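Local structure of amidase (5EWQ) at residues Y71-I75 / A214-P218; T84-E90 / K186-N192. The protein probably hydrolyses carboxylic acid amides to the corresponding acids and ammonia, as a member of the amidase signature family. All coordinates share one frame. Residue numbers count along the deposited sequence, not the author numbering.

Contact 1 (Y71-I75 / A214-P218)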
ATOM      1  N   TYR A  71      18.291   5.838   4.775  1.00 60.58           N
ATOM      2  CA  TYR A  71      16.879   5.677   5.103  1.00 58.12           C
ATOM      3  C   TYR A  71      16.646   5.671   6.611  1.00 60.80           C
ATOM      4  O   TYR A  71      15.756   6.358   7.107  1.00 67.97           O
ATOM      5  CB  TYR A  71      16.334   4.393   4.478  1.00 49.41           C
ATOM      6  CG  TYR A  71      16.200   4.473   2.976  1.00 49.86           C
ATOM      7  CD1 TYR A  71      15.680   5.606   2.367  1.00 50.09           C
ATOM      8  CD2 TYR A  71      16.605   3.422   2.165  1.00 53.97           C
ATOM      9  CE1 TYR A  71      15.556   5.689   0.994  1.00 54.97           C
ATOM     10  CE2 TYR A  71      16.489   3.496   0.791  1.00 57.02           C
ATOM     11  CZ  TYR A  71      15.962   4.631   0.210  1.00 54.41           C
ATOM     12  OH  TYR A  71      15.841   4.713  -1.158  1.00 51.90           O
ATOM     13  N   LEU A  72      17.455   4.899   7.331  1.00 52.85           N
ATOM     14  CA  LEU A  72      17.365   4.841   8.786  1.00 50.58           C
ATOM     15  C   LEU A  72      17.617   6.213   9.401  1.00 58.26           C
ATOM     16  O   LEU A  72      16.976   6.592  10.382  1.00 60.42           O
ATOM     17  CB  LEU A  72      18.360   3.824   9.348  1.00 53.06           C
ATOM     18  CG  LEU A  72      18.138   2.359   8.971  1.00 61.98           C
ATOM     19  CD1 LEU A  72      19.216   1.481   9.589  1.00 55.53           C
ATOM     20  CD2 LEU A  72      16.753   1.898   9.397  1.00 49.06           C
ATOM     21  N   PHE A  73      18.552   6.952   8.814  1.00 57.93           N
ATOM     22  CA  PHE A  73      18.877   8.293   9.282  1.00 57.28           C
ATOM     23  C   PHE A  73      17.717   9.252   9.037  1.00 65.25           C
ATOM     24  O   PHE A  73      17.425  10.111   9.869  1.00 63.26           O
ATOM     25  CB  PHE A  73      20.147   8.804   8.598  1.00 58.77           C
ATOM     26  CG  PHE A  73      20.539  10.195   9.003  1.00 60.30           C
ATOM     27  CD1 PHE A  73      21.010  10.452  10.279  1.00 61.59           C
ATOM     28  CD2 PHE A  73      20.447  11.244   8.103  1.00 76.30           C
ATOM     29  CE1 PHE A  73      21.375  11.732  10.654  1.00 63.22           C
ATOM     30  CE2 PHE A  73      20.811  12.526   8.472  1.00 66.40           C
ATOM     31  CZ  PHE A  73      21.276  12.770   9.749  1.00 65.35           C
ATOM     32  N   ARG A  74      17.058   9.098   7.893  1.00 57.00           N
ATOM     33  CA  ARG A  74      15.922   9.945   7.547  1.00 48.33           C
ATOM     34  C   ARG A  74      14.712   9.637   8.423  1.00 47.95           C
ATOM     35  O   ARG A  74      13.987  10.542   8.829  1.00 44.81           O
ATOM     36  CB  ARG A  74      15.559   9.783   6.069  1.00 47.86           C
ATOM     37  CG  ARG A  74      16.595  10.353   5.113  1.00 51.15           C
ATOM     38  CD  ARG A  74      16.128  10.260   3.671  1.00 50.72           C
ATOM     39  NE  ARG A  74      14.880  10.987   3.458  1.00 51.30           N
ATOM     40  CZ  ARG A  74      14.810  12.278   3.153  1.00 58.10           C
ATOM     41  NH1 ARG A  74      15.920  12.992   3.024  1.00 55.25           N
ATOM     42  NH2 ARG A  74      13.630  12.857   2.979  1.00 55.48           N
ATOM     43  N   ILE A  75      14.498   8.356   8.711  1.00 59.61           N
ATOM     44  CA  ILE A  75      13.412   7.943   9.593  1.00 46.05           C
ATOM     45  C   ILE A  75      13.640   8.490  11.000  1.00 41.81           C
ATOM     46  O   ILE A  75      12.703   8.900  11.685  1.00 58.34           O
ATOM     47  CB  ILE A  75      13.277   6.404   9.645  1.00 48.75           C
ATOM     48  CG1 ILE A  75      12.896   5.855   8.269  1.00 40.03           C
ATOM     49  CG2 ILE A  75      12.237   5.981  10.674  1.00 43.41           C
ATOM     50  CD1 ILE A  75      12.851   4.344   8.205  1.00 39.86           C
ATOM     51  N   ALA A 214       8.258  10.235   1.441  1.00 32.37           N
ATOM     52  CA  ALA A 214       9.274  10.989   2.168  1.00 40.34           C
ATOM     53  C   ALA A 214      10.654  10.358   2.015  1.00 46.84           C
ATOM     54  O   ALA A 214      11.589  10.713   2.734  1.00 59.69           O
ATOM     55  CB  ALA A 214       8.901  11.094   3.638  1.00 39.69           C
ATOM     56  N   ASP A 215      10.766   9.423   1.073  1.00 41.55           N
ATOM     57  CA  ASP A 215      12.018   8.721   0.792  1.00 37.48           C
ATOM     58  C   ASP A 215      12.599   8.039   2.029  1.00 47.47           C
ATOM     59  O   ASP A 215      13.792   8.155   2.310  1.00 50.87           O
ATOM     60  CB  ASP A 215      13.052   9.681   0.196  1.00 43.46           C
ATOM     61  CG  ASP A 215      12.679  10.148  -1.197  1.00 56.35           C
ATOM     62  OD1 ASP A 215      11.959  11.162  -1.313  1.00 60.46           O
ATOM     63  OD2 ASP A 215      13.106   9.501  -2.177  1.00 62.11           O
ATOM     64  N   PHE A 216      11.747   7.335   2.766  1.00 42.10           N
ATOM     65  CA  PHE A 216      12.195   6.511   3.881  1.00 34.45           C
ATOM     66  C   PHE A 216      12.499   5.106   3.375  1.00 37.51           C
ATOM     67  O   PHE A 216      13.077   4.286   4.087  1.00 48.53           O
ATOM     68  CB  PHE A 216      11.138   6.463   4.987  1.00 45.16           C
ATOM     69  CG  PHE A 216      10.870   7.794   5.632  1.00 51.30           C
ATOM     70  CD1 PHE A 216      11.835   8.786   5.633  1.00 53.02           C
ATOM     71  CD2 PHE A 216       9.652   8.050   6.239  1.00 49.81           C
ATOM     72  CE1 PHE A 216      11.591  10.010   6.227  1.00 48.90           C
ATOM     73  CE2 PHE A 216       9.402   9.272   6.834  1.00 41.43           C
ATOM     74  CZ  PHE A 216      10.373  10.254   6.829  1.00 42.31           C
ATOM     75  N   ALA A 217      12.103   4.849   2.132  1.00 36.05           N
ATOM     76  CA  ALA A 217      12.294   3.554   1.490  1.00 39.12           C
ATOM     77  C   ALA A 217      12.031   3.678  -0.008  1.00 52.02           C
ATOM     78  O   ALA A 217      11.226   4.509  -0.429  1.00 51.93           O
ATOM     79  CB  ALA A 217      11.379   2.507   2.110  1.00 44.25           C
ATOM     80  N   PRO A 218      12.711   2.855  -0.821  1.00 50.22           N
ATOM     81  CA  PRO A 218      12.486   2.888  -2.270  1.00 42.94           C
ATOM     82  C   PRO A 218      11.132   2.298  -2.632  1.00 45.10           C
ATOM     83  O   PRO A 218      10.429   2.835  -3.489  1.00 56.91           O
ATOM     84  CB  PRO A 218      13.623   2.019  -2.831  1.00 46.40           C
ATOM     85  CG  PRO A 218      14.575   1.810  -1.694  1.00 56.06           C
ATOM     86  CD  PRO A 218      13.750   1.882  -0.455  1.00 57.69           C
TER
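Residues 71-75 form a turn of helix 64-79, which lies against an irregular connection, 214-218, leading from helix 206-213 to strand 219-223. The backbones approach most closely at Tyr-71 and Phe-216, whose CA atoms are 4.9 Å apart. Ala-214 is where helical geometry ends, and Asp-215 follows in a left-handed conformation (phi/psi 56/46) that turns the chain. Arg-74 reads this turn directly: its NH2 donates to Ala-214 O at 3.0 Å, and its NE makes a weaker hydrogen bond to the same Ala-214 O at 3.4 Å. The guanidinium also forms a salt bridge with Glu-42, whereas the Asp-215 carboxylate turns to Arg-268 and the backbone N of Asn-47. One helical turn away, the ring of Tyr-71 lies over Ala-217 in a CH-pi contact, with Ala-217 CA 3.9 Å from the ring centroid, and Tyr-71 CE2 meets Pro-218 CD at 3.4 Å. Ile-75 packs beside Phe-216 (CG1 to CB, 3.8 Å), and Ile-75 CA sits over a face of the phenyl ring. The arrangement is that of an alpha/beta fold in which helix 64-79, covered in turn by helices 20-28 and 35-45, packs on a buried helix-to-strand connection at the central mixed sheet.

Contact 2 (T84-E90 / K186-N192)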
ATOM      1  N   THR A  84       8.251  14.854  12.162  1.00 42.14           N
ATOM      2  CA  THR A  84       7.658  13.708  12.853  1.00 35.62           C
ATOM      3  C   THR A  84       6.389  13.205  12.168  1.00 33.60           C
ATOM      4  O   THR A  84       5.284  13.374  12.682  1.00 41.04           O
ATOM      5  CB  THR A  84       7.337  14.049  14.323  1.00 36.71           C
ATOM      6  OG1 THR A  84       8.392  14.851  14.872  1.00 34.76           O
ATOM      7  CG2 THR A  84       7.186  12.778  15.152  1.00 30.37           C
ATOM      8  N   LEU A  85       6.557  12.586  11.003  1.00 40.43           N
ATOM      9  CA  LEU A  85       5.426  12.070  10.240  1.00 33.07           C
ATOM     10  C   LEU A  85       4.806  10.856  10.923  1.00 34.54           C
ATOM     11  O   LEU A  85       3.617  10.581  10.753  1.00 35.59           O
ATOM     12  CB  LEU A  85       5.859  11.708   8.819  1.00 27.63           C
ATOM     13  CG  LEU A  85       6.494  12.835   8.002  1.00 29.56           C
ATOM     14  CD1 LEU A  85       6.894  12.340   6.620  1.00 30.46           C
ATOM     15  CD2 LEU A  85       5.551  14.023   7.895  1.00 28.65           C
ATOM     16  N   ASN A  86       5.624  10.141  11.694  1.00 28.72           N
ATOM     17  CA  ASN A  86       5.186   8.955  12.425  1.00 24.92           C
ATOM     18  C   ASN A  86       4.503   7.941  11.515  1.00 32.77           C
ATOM     19  O   ASN A  86       3.317   7.648  11.674  1.00 30.26           O
ATOM     20  CB  ASN A  86       4.246   9.349  13.569  1.00 24.88           C
ATOM     21  CG  ASN A  86       4.059   8.234  14.582  1.00 37.74           C
ATOM     22  OD1 ASN A  86       4.892   7.334  14.692  1.00 39.47           O
ATOM     23  ND2 ASN A  86       2.962   8.290  15.330  1.00 39.75           N
ATOM     24  N   SER A  87       5.257   7.415  10.555  1.00 35.00           N
ATOM     25  CA  SER A  87       4.709   6.482   9.580  1.00 23.89           C
ATOM     26  C   SER A  87       5.369   5.112   9.671  1.00 36.08           C
ATOM     27  O   SER A  87       5.003   4.189   8.943  1.00 43.89           O
ATOM     28  CB  SER A  87       4.869   7.038   8.166  1.00 24.59           C
ATOM     29  OG  SER A  87       6.238   7.179   7.829  1.00 35.42           O
ATOM     30  N   VAL A  88       6.341   4.986  10.566  1.00 35.47           N
ATOM     31  CA  VAL A  88       7.063   3.732  10.743  1.00 34.29           C
ATOM     32  C   VAL A  88       6.767   3.113  12.104  1.00 32.19           C
ATOM     33  O   VAL A  88       6.966   3.747  13.140  1.00 36.73           O
ATOM     34  CB  VAL A  88       8.581   3.934  10.598  1.00 30.51           C
ATOM     35  CG1 VAL A  88       9.314   2.622  10.815  1.00 32.01           C
ATOM     36  CG2 VAL A  88       8.907   4.513   9.232  1.00 31.80           C
ATOM     37  N   THR A  89       6.287   1.872  12.096  1.00 29.78           N
ATOM     38  CA  THR A  89       5.987   1.163  13.333  1.00 31.94           C
ATOM     39  C   THR A  89       7.181   0.350  13.813  1.00 38.75           C
ATOM     40  O   THR A  89       7.504   0.349  15.000  1.00 43.86           O
ATOM     41  CB  THR A  89       4.781   0.217  13.174  1.00 30.15           C
ATOM     42  OG1 THR A  89       4.981  -0.627  12.033  1.00 24.69           O
ATOM     43  CG2 THR A  89       3.499   1.009  12.996  1.00 32.54           C
ATOM     44  N   GLU A  90       7.835  -0.340  12.888  1.00 35.99           N
ATOM     45  CA  GLU A  90       8.931  -1.226  13.247  1.00 34.05           C
ATOM     46  C   GLU A  90      10.155  -1.020  12.363  1.00 34.44           C
ATOM     47  O   GLU A  90      10.038  -0.628  11.202  1.00 34.12           O
ATOM     48  CB  GLU A  90       8.477  -2.685  13.168  1.00 38.70           C
ATOM     49  CG  GLU A  90       9.027  -3.561  14.275  1.00 61.45           C
ATOM     50  CD  GLU A  90       8.387  -3.263  15.618  1.00 55.13           C
ATOM     51  OE1 GLU A  90       9.085  -3.378  16.649  1.00 68.70           O
ATOM     52  OE2 GLU A  90       7.186  -2.918  15.641  1.00 34.80           O
ATOM     53  N   LYS A 186      -1.032   1.304  18.188  1.00 18.10           N
ATOM     54  CA  LYS A 186       0.311   0.767  18.371  1.00 18.30           C
ATOM     55  C   LYS A 186       1.383   1.851  18.324  1.00 38.96           C
ATOM     56  O   LYS A 186       2.235   1.931  19.209  1.00 47.87           O
ATOM     57  CB  LYS A 186       0.602  -0.291  17.306  1.00 26.23           C
ATOM     58  CG  LYS A 186       2.000  -0.878  17.376  1.00 28.15           C
ATOM     59  CD  LYS A 186       2.261  -1.794  16.195  1.00 35.61           C
ATOM     60  CE  LYS A 186       3.636  -2.433  16.278  1.00 30.01           C
ATOM     61  NZ  LYS A 186       3.901  -3.317  15.109  1.00 22.17           N
ATOM     62  N   LYS A 187       1.339   2.684  17.288  1.00 37.45           N
ATOM     63  CA  LYS A 187       2.379   3.684  17.078  1.00 39.21           C
ATOM     64  C   LYS A 187       1.853   5.113  17.205  1.00 32.70           C
ATOM     65  O   LYS A 187       2.561   6.003  17.676  1.00 50.48           O
ATOM     66  CB  LYS A 187       3.027   3.492  15.706  1.00 18.81           C
ATOM     67  CG  LYS A 187       4.335   4.240  15.539  1.00 33.23           C
ATOM     68  CD  LYS A 187       5.356   3.786  16.571  1.00 38.27           C
ATOM     69  CE  LYS A 187       6.626   4.616  16.498  1.00 34.85           C
ATOM     70  NZ  LYS A 187       6.376   6.044  16.839  1.00 41.39           N
ATOM     71  N   GLY A 188       0.613   5.331  16.781  1.00 31.57           N
ATOM     72  CA  GLY A 188       0.012   6.650  16.858  1.00 17.20           C
ATOM     73  C   GLY A 188      -0.511   7.143  15.522  1.00 25.59           C
ATOM     74  O   GLY A 188      -0.856   6.350  14.648  1.00 30.46           O
ATOM     75  N   GLN A 189      -0.557   8.463  15.363  1.00 23.27           N
ATOM     76  CA  GLN A 189      -1.136   9.073  14.171  1.00 18.97           C
ATOM     77  C   GLN A 189      -0.118   9.280  13.054  1.00 36.71           C
ATOM     78  O   GLN A 189       0.965   9.820  13.276  1.00 35.63           O
ATOM     79  CB  GLN A 189      -1.781  10.414  14.527  1.00 19.15           C
ATOM     80  CG  GLN A 189      -2.322  11.177  13.328  1.00 25.67           C
ATOM     81  CD  GLN A 189      -3.484  10.469  12.666  1.00 35.47           C
ATOM     82  OE1 GLN A 189      -4.502  10.197  13.302  1.00 37.15           O
ATOM     83  NE2 GLN A 189      -3.336  10.157  11.383  1.00 22.76           N
ATOM     84  N   ASN A 190      -0.479   8.845  11.852  1.00 32.76           N
ATOM     85  CA  ASN A 190       0.330   9.080  10.664  1.00 19.35           C
ATOM     86  C   ASN A 190       0.064  10.481  10.126  1.00 25.35           C
ATOM     87  O   ASN A 190      -1.086  10.918  10.069  1.00 40.17           O
ATOM     88  CB  ASN A 190       0.020   8.033   9.591  1.00 27.80           C
ATOM     89  CG  ASN A 190       1.185   7.786   8.650  1.00 27.74           C
ATOM     90  OD1 ASN A 190       1.577   6.643   8.428  1.00 42.02           O
ATOM     91  ND2 ASN A 190       1.734   8.853   8.081  1.00 32.38           N
ATOM     92  N   LEU A 191       1.124  11.181   9.733  1.00 20.85           N
ATOM     93  CA  LEU A 191       0.982  12.525   9.183  1.00 21.69           C
ATOM     94  C   LEU A 191       1.347  12.574   7.700  1.00 36.75           C
ATOM     95  O   LEU A 191       2.255  11.878   7.248  1.00 46.34           O
ATOM     96  CB  LEU A 191       1.842  13.517   9.968  1.00 32.30           C
ATOM     97  CG  LEU A 191       1.502  13.659  11.453  1.00 36.96           C
ATOM     98  CD1 LEU A 191       2.346  14.751  12.088  1.00 40.96           C
ATOM     99  CD2 LEU A 191       0.017  13.937  11.650  1.00 21.08           C
ATOM    100  N   ASN A 192       0.624  13.397   6.947  1.00 28.69           N
ATOM    101  CA  ASN A 192       0.866  13.548   5.518  1.00 28.65           C
ATOM    102  C   ASN A 192       2.048  14.479   5.273  1.00 33.07           C
ATOM    103  O   ASN A 192       2.014  15.643   5.668  1.00 31.83           O
ATOM    104  CB  ASN A 192      -0.392  14.074   4.816  1.00 33.06           C
ATOM    105  CG  ASN A 192      -0.321  13.953   3.301  1.00 33.87           C
ATOM    106  OD1 ASN A 192       0.710  14.225   2.687  1.00 30.93           O
ATOM    107  ND2 ASN A 192      -1.428  13.544   2.694  1.00 38.66           N
TER
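An edge of the central mixed sheet is flanked here by a small beta hairpin: residues 84-90 lead into strand 88-91, one of the two outermost strands, while 186-192 include the hairpin strand 188-189 and the chain beyond it. The segments run antiparallel, with Leu-85 beside Leu-191 and Thr-89 beside Lys-187, yet a single main-chain hydrogen bond joins them, Leu-191 N to Leu-85 O at 2.8 Å. Asn-86, in a left-handed conformation, extends its side chain across the gap. Its OD1 accepts from Lys-187 NZ at 2.9 Å, and its ND2 makes weak bonds to Gln-189 O (3.2 Å) and Lys-187 O (3.3 Å), thereby spanning Gly-188. A side chain at Gly-188 would strike the Asn-86 amide, and the phi/psi of 125/-153 would jam it against the preceding carbonyl. At the far end, Lys-186 NZ and Glu-90 OE2 form a salt bridge whose hydrogen bond is weak (3.4 Å), while Thr-89 CG2 rests on Lys-187 CB at 3.7 Å. These polar groups have further partners: Lys-186 and the Thr-89 hydroxyl both reach Asp-123, Glu-90 reaches Arg-21, and Lys-187 also bonds to Gln-80. On the sheet side, Thr-89 and Glu-90 together face Lys-165 of strand 161-166, a classic beta bulge in the antiparallel edge pair of the sheet.

Overall arrangement
The two contacts lie on the same side of the chain's centre, their own centres 13 Å apart. In sequence, the order is 71-75, 84-90, 186-192, 214-218, so contact 1 brackets contact 2. Helix 64-79, used by contact 1, is followed by edge strand 88-91, used by contact 2, and helix 206-213 runs between 186-192 and 214-218. The contacts share an apolar boundary: Ile-75 CG2 meets Val-88 CG2 at 3.9 Å, and Ala-214 CB meets Leu-85 CD1 at 3.8 Å. Helix 206-213 also touches Leu-85, Ser-87 and Val-88, so the edge strand and its lead-in pack against both that helix and helix 64-79.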